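Local coordinates for cocosin 1 acidic chain (Cocos nucifera, PDB 5WPW), which serves as a seed storage protein, a hexameric 11S globulin that holds a nutrient reserve in the coconut seed and is a potential food allergen, at residues N296-H302 with A348-G354; R290-R295 with A353-Q359. The protein carries 2 engineered substitutions. The contacts are given in a common frame with arbitrary orientation. Residue numbers count along the deposited sequence, not the author numbering.

In the fold
Both contacts lie in the second, C-terminal cupin domain, where two antiparallel sheets face each other across a buried, largely apolar interior. The centres of contact 1 and contact 2 are about 10 Å apart. Along the chain the order is 290-295, 296-302, 348-354 and then, overlapping it, 353-359, so contact 2 encloses contact 1. Strands 287-293 and 298-304 run consecutively, one in each sheet, and strands 348-354 and 357-364 do the same on the returning chain. Contact 1 pairs the partners in one sheet, contact 2 those in the other, and Ala-353 and Gly-354 belong to both. The two sheets pack on each other through Val-299, Val-291 and Leu-293.

Contact 1: residues N296-H302 with A348-G354; sequences NAMVSPH and AMLERAG
Strands 298-302 and 348-354 run antiparallel, axes 4.7 Å apart at 167°. Met-349 forms a hydrogen-bonded pair with His-302: Met-349 N to His-302 O is 2.7 Å, His-302 N to Met-349 O 3.0 Å. The p rotamer of Met-349 lays its flexible chain over the imidazole, CG 3.9 Å from the His-302 ring centroid, a CH-pi contact. The p rotamer of His-302 folds its ring back, so ND1 donates to Ser-300 O at 2.8 Å. Between this pair and the next, Val-299 with Glu-351, Ser-300 and Pro-301 stand opposite Leu-350 alone: a beta bulge, consistent with Pro-301 having no NH. Pro-301 CG meets Leu-350 CD1 at 3.8 Å, and Met-298 CE reaches Leu-350 CG at 3.9 Å. Of the second hydrogen-bonded pair's bonds only Val-299 N to Glu-351 O (3.0 Å) forms, Glu-351 N lacking a partner. Arg-352 and Met-298 form a non-hydrogen-bonded pair, CG to CG 3.6 Å; Leu-187 of a second subunit packs on both. Ala-353 N donates to Ala-297 O (2.9 Å), and Gly-354 O accepts from Asn-296 N (3.1 Å). This bulged antiparallel ladder belongs to the cupin beta-barrel, Val-299, His-302, Met-349 and Glu-351 on its inward face.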
loop_
_atom_site.group_PDB
_atom_site.type_symbol
_atom_site.label_atom_id
_atom_site.label_comp_id
_atom_site.label_asym_id
_atom_site.label_seq_id
_atom_site.Cartn_x
_atom_site.Cartn_y
_atom_site.Cartn_z
ATOM N N ASN A 296 29.081 34.031 2.370
ATOM C CA ASN A 296 30.180 33.208 1.856
ATOM C C ASN A 296 30.033 31.704 2.117
ATOM O O ASN A 296 30.981 30.945 1.866
ATOM C CB ASN A 296 31.529 33.688 2.407
ATOM C CG ASN A 296 31.823 35.111 2.022
ATOM O OD1 ASN A 296 32.111 35.954 2.874
ATOM N ND2 ASN A 296 31.753 35.397 0.736
ATOM N N ALA A 297 28.889 31.237 2.606
ATOM C CA ALA A 297 28.761 29.807 2.872
ATOM C C ALA A 297 28.514 29.016 1.587
ATOM O O ALA A 297 28.269 29.562 0.505
ATOM C CB ALA A 297 27.644 29.532 3.876
ATOM N N MET A 298 28.549 27.702 1.734
ATOM C CA MET A 298 28.464 26.776 0.622
ATOM C C MET A 298 27.424 25.706 0.899
ATOM O O MET A 298 27.243 25.279 2.045
ATOM C CB MET A 298 29.809 26.102 0.380
ATOM C CG MET A 298 30.838 26.989 -0.259
ATOM S SD MET A 298 31.977 25.982 -1.202
ATOM C CE MET A 298 30.809 24.787 -1.862
ATOM N N VAL A 299 26.739 25.291 -0.159
ATOM C CA VAL A 299 26.067 24.004 -0.182
ATOM C C VAL A 299 27.037 22.990 -0.782
ATOM O O VAL A 299 27.546 23.190 -1.889
ATOM C CB VAL A 299 24.753 24.062 -0.975
ATOM C CG1 VAL A 299 24.020 22.735 -0.844
ATOM C CG2 VAL A 299 23.862 25.167 -0.452
ATOM N N SER A 300 27.296 21.926 -0.036
ATOM C CA SER A 300 28.166 20.839 -0.461
ATOM C C SER A 300 27.828 20.397 -1.883
ATOM O O SER A 300 26.642 20.359 -2.254
ATOM C CB SER A 300 28.006 19.666 0.512
ATOM O OG SER A 300 28.928 18.612 0.267
ATOM N N PRO A 301 28.829 20.090 -2.711
ATOM C CA PRO A 301 28.555 19.483 -4.020
ATOM C C PRO A 301 27.661 18.261 -3.873
ATOM O O PRO A 301 27.849 17.434 -2.982
ATOM C CB PRO A 301 29.949 19.100 -4.539
ATOM C CG PRO A 301 30.876 20.003 -3.822
ATOM C CD PRO A 301 30.272 20.280 -2.480
ATOM N N HIS A 302 26.647 18.185 -4.727
ATOM C CA HIS A 302 25.658 17.122 -4.626
ATOM C C HIS A 302 25.047 16.905 -5.996
ATOM O O HIS A 302 25.152 17.758 -6.892
ATOM C CB HIS A 302 24.562 17.440 -3.595
ATOM C CG HIS A 302 23.778 18.688 -3.902
ATOM N ND1 HIS A 302 24.272 19.956 -3.660
ATOM C CD2 HIS A 302 22.528 18.861 -4.404
ATOM C CE1 HIS A 302 23.376 20.852 -4.034
ATOM N NE2 HIS A 302 22.306 20.216 -4.479
ATOM N N ALA A 348 25.629 17.194 -11.171
ATOM C CA ALA A 348 26.263 17.571 -9.919
ATOM C C ALA A 348 26.286 19.086 -9.831
ATOM O O ALA A 348 26.534 19.767 -10.826
ATOM C CB ALA A 348 27.686 17.006 -9.825
ATOM N N MET A 349 26.021 19.611 -8.647
ATOM C CA MET A 349 25.986 21.057 -8.511
ATOM C C MET A 349 26.524 21.512 -7.164
ATOM O O MET A 349 26.524 20.781 -6.168
ATOM C CB MET A 349 24.575 21.592 -8.720
ATOM C CG MET A 349 23.689 21.442 -7.537
ATOM S SD MET A 349 22.659 22.917 -7.621
ATOM C CE MET A 349 21.444 22.546 -6.376
ATOM N N LEU A 350 26.917 22.779 -7.155
ATOM C CA LEU A 350 27.664 23.412 -6.084
ATOM C C LEU A 350 27.214 24.869 -6.039
ATOM O O LEU A 350 27.038 25.482 -7.096
ATOM C CB LEU A 350 29.162 23.283 -6.393
ATOM C CG LEU A 350 30.282 23.965 -5.642
ATOM C CD1 LEU A 350 31.552 23.130 -5.855
ATOM C CD2 LEU A 350 30.467 25.390 -6.139
ATOM N N GLU A 351 26.991 25.400 -4.834
ATOM C CA GLU A 351 26.570 26.789 -4.658
ATOM C C GLU A 351 27.373 27.469 -3.550
ATOM O O GLU A 351 27.632 26.874 -2.498
ATOM C CB GLU A 351 25.091 26.894 -4.307
ATOM C CG GLU A 351 24.183 26.469 -5.430
ATOM C CD GLU A 351 22.901 25.882 -4.925
ATOM O OE1 GLU A 351 22.724 25.808 -3.688
ATOM O OE2 GLU A 351 22.069 25.508 -5.767
ATOM N N ARG A 352 27.726 28.736 -3.775
ATOM C CA ARG A 352 28.417 29.544 -2.773
ATOM C C ARG A 352 27.792 30.929 -2.730
ATOM O O ARG A 352 27.703 31.608 -3.759
ATOM C CB ARG A 352 29.911 29.636 -3.074
ATOM C CG ARG A 352 30.708 30.214 -1.923
ATOM C CD ARG A 352 31.663 31.282 -2.415
ATOM N NE ARG A 352 32.935 30.712 -2.848
ATOM C CZ ARG A 352 33.912 30.359 -2.016
ATOM N NH1 ARG A 352 33.757 30.515 -0.704
ATOM N NH2 ARG A 352 35.042 29.850 -2.493
ATOM N N ALA A 353 27.342 31.334 -1.549
ATOM C CA ALA A 353 26.767 32.659 -1.389
ATOM C C ALA A 353 27.859 33.720 -1.500
ATOM O O ALA A 353 29.023 33.489 -1.142
ATOM C CB ALA A 353 26.060 32.775 -0.037
ATOM N N GLY A 354 27.481 34.891 -2.008
ATOM C CA GLY A 354 28.341 36.054 -1.937
ATOM C C GLY A 354 28.325 36.648 -0.540
ATOM O O GLY A 354 27.775 36.082 0.410
#

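Contact 2: residues R290-R295 with A353-Q359. Engineered in segment 353-359: Glu-356 (natural residue Ala).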
loop_
_atom_site.group_PDB
_atom_site.type_symbol
_atom_site.label_atom_id
_atom_site.label_comp_id
_atom_site.label_asym_id
_atom_site.label_seq_id
_atom_site.Cartn_x
_atom_site.Cartn_y
_atom_site.Cartn_z
ATOM N N ARG A 290 13.683 25.017 0.953
ATOM C CA ARG A 290 14.074 26.409 1.188
ATOM C C ARG A 290 15.514 26.400 1.694
ATOM O O ARG A 290 15.797 25.762 2.708
ATOM C CB ARG A 290 13.120 27.067 2.183
ATOM C CG ARG A 290 13.604 28.408 2.734
ATOM C CD ARG A 290 13.841 29.386 1.614
ATOM N NE ARG A 290 13.655 30.777 2.033
ATOM C CZ ARG A 290 13.816 31.813 1.222
ATOM N NH1 ARG A 290 14.172 31.610 -0.041
ATOM N NH2 ARG A 290 13.626 33.048 1.669
ATOM N N VAL A 291 16.425 27.008 0.928
ATOM C CA VAL A 291 17.844 27.104 1.262
ATOM C C VAL A 291 18.158 28.563 1.563
ATOM O O VAL A 291 17.890 29.441 0.739
ATOM C CB VAL A 291 18.739 26.581 0.127
ATOM C CG1 VAL A 291 20.208 26.683 0.490
ATOM C CG2 VAL A 291 18.375 25.142 -0.223
ATOM N N VAL A 292 18.744 28.822 2.729
ATOM C CA VAL A 292 19.181 30.174 3.100
ATOM C C VAL A 292 20.641 30.060 3.524
ATOM O O VAL A 292 20.935 29.450 4.554
ATOM C CB VAL A 292 18.337 30.782 4.222
ATOM C CG1 VAL A 292 19.027 32.068 4.770
ATOM C CG2 VAL A 292 16.906 31.075 3.739
ATOM N N LEU A 293 21.545 30.614 2.715
ATOM C CA LEU A 293 22.983 30.553 2.931
ATOM C C LEU A 293 23.449 31.899 3.481
ATOM O O LEU A 293 23.108 32.950 2.923
ATOM C CB LEU A 293 23.714 30.258 1.624
ATOM C CG LEU A 293 23.749 28.817 1.116
ATOM C CD1 LEU A 293 24.449 28.777 -0.221
ATOM C CD2 LEU A 293 24.477 27.955 2.122
ATOM N N TYR A 294 24.169 31.865 4.598
ATOM C CA TYR A 294 24.742 33.067 5.190
ATOM C C TYR A 294 25.992 33.460 4.403
ATOM O O TYR A 294 26.453 32.723 3.529
ATOM C CB TYR A 294 25.075 32.828 6.664
ATOM C CG TYR A 294 23.902 32.454 7.557
ATOM C CD1 TYR A 294 22.587 32.781 7.211
ATOM C CD2 TYR A 294 24.117 31.772 8.754
ATOM C CE1 TYR A 294 21.527 32.442 8.038
ATOM C CE2 TYR A 294 23.075 31.424 9.578
ATOM C CZ TYR A 294 21.780 31.755 9.218
ATOM O OH TYR A 294 20.754 31.400 10.054
ATOM N N ARG A 295 26.566 34.628 4.738
ATOM C CA ARG A 295 27.656 35.201 3.944
ATOM C C ARG A 295 28.746 34.172 3.652
ATOM O O ARG A 295 29.232 33.489 4.556
ATOM C CB ARG A 295 28.256 36.430 4.665
ATOM C CG ARG A 295 29.170 36.113 5.866
ATOM C CD ARG A 295 30.410 37.036 5.954
ATOM N NE ARG A 295 31.565 36.532 5.205
ATOM C CZ ARG A 295 32.519 35.737 5.699
ATOM N NH1 ARG A 295 32.474 35.316 6.956
ATOM N NH2 ARG A 295 33.520 35.350 4.922
ATOM N N ALA A 353 27.342 31.334 -1.549
ATOM C CA ALA A 353 26.767 32.659 -1.389
ATOM C C ALA A 353 27.859 33.720 -1.500
ATOM O O ALA A 353 29.023 33.489 -1.142
ATOM C CB ALA A 353 26.060 32.775 -0.037
ATOM N N GLY A 354 27.481 34.891 -2.008
ATOM C CA GLY A 354 28.341 36.054 -1.937
ATOM C C GLY A 354 28.325 36.648 -0.540
ATOM O O GLY A 354 27.775 36.082 0.410
ATOM N N SER A 355 28.937 37.834 -0.421
ATOM C CA SER A 355 29.044 38.512 0.869
ATOM C C SER A 355 27.691 38.876 1.454
ATOM O O SER A 355 27.597 39.135 2.657
ATOM C CB SER A 355 29.895 39.790 0.730
ATOM O OG SER A 355 29.486 40.573 -0.397
ATOM N N GLU A 356 26.650 38.899 0.628
ATOM C CA GLU A 356 25.303 39.307 0.988
ATOM C C GLU A 356 24.418 38.145 1.446
ATOM O O GLU A 356 23.299 38.375 1.907
ATOM C CB GLU A 356 24.665 39.987 -0.233
ATOM C CG GLU A 356 23.364 40.718 0.001
ATOM C CD GLU A 356 22.651 41.012 -1.297
ATOM O OE1 GLU A 356 21.537 41.587 -1.260
ATOM O OE2 GLU A 356 23.213 40.655 -2.360
ATOM N N GLY A 357 24.893 36.914 1.369
ATOM C CA GLY A 357 24.003 35.784 1.533
ATOM C C GLY A 357 23.319 35.487 0.219
ATOM O O GLY A 357 23.497 36.179 -0.790
ATOM N N PHE A 358 22.508 34.424 0.237
ATOM C CA PHE A 358 21.962 33.851 -0.986
ATOM C C PHE A 358 20.805 32.970 -0.540
ATOM O O PHE A 358 21.040 32.024 0.217
ATOM C CB PHE A 358 23.041 33.028 -1.706
ATOM C CG PHE A 358 22.643 32.489 -3.062
ATOM C CD1 PHE A 358 21.908 33.246 -3.951
ATOM C CD2 PHE A 358 23.077 31.232 -3.471
ATOM C CE1 PHE A 358 21.587 32.763 -5.203
ATOM C CE2 PHE A 358 22.732 30.731 -4.718
ATOM C CZ PHE A 358 21.983 31.503 -5.585
ATOM N N GLN A 359 19.575 33.288 -0.972
ATOM C CA GLN A 359 18.374 32.543 -0.579
ATOM C C GLN A 359 17.637 32.011 -1.800
ATOM O O GLN A 359 17.456 32.721 -2.797
ATOM C CB GLN A 359 17.387 33.398 0.233
ATOM C CG GLN A 359 17.989 34.071 1.454
ATOM C CD GLN A 359 18.282 35.539 1.190
ATOM O OE1 GLN A 359 17.434 36.266 0.680
ATOM N NE2 GLN A 359 19.492 35.974 1.523
HETATM O O HOH W 1 14.772 35.541 0.241
HETATM O O HOH W 2 21.269 34.606 3.515
#
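Backbone hydrogen bonds set the register: Leu-293 and Phe-358 form a hydrogen-bonded antiparallel pair, Leu-293 N to Phe-358 O 2.9 Å and Phe-358 N to Leu-293 O 3.1 Å, with Val-292 and Gln-359 as the adjacent non-hydrogen-bonded pair. A type I turn from Gly-354 to Gly-357, closed by Gly-357 N to Gly-354 O at 3.1 Å, includes the engineered Glu-356. At Gly-357 (phi 83°, psi 178°) a CB would crowd Leu-293 O and jam against the carbonyl O of Glu-356. Leu-293 and Phe-358 share one face: Leu-293 CB lies 3.8 Å from Ala-353 CB, a methyl small enough for the corner, and Leu-293 CD1 reaches the Phe-358 ring edge (CD2, 4.3 Å). On the other, Val-292 CG2 packs 3.9 Å from Gln-359 CG. Waters link Gln-359 OE1 to Arg-290 NH2 and Gln-359 NE2 to Leu-293 O; Arg-290 NH1 is hydrogen-bonded to Thr-314 OG1 and Leu-360 O. This antiparallel pairing, the chain turning a corner between sheets, belongs to the cupin double-stranded beta-helix.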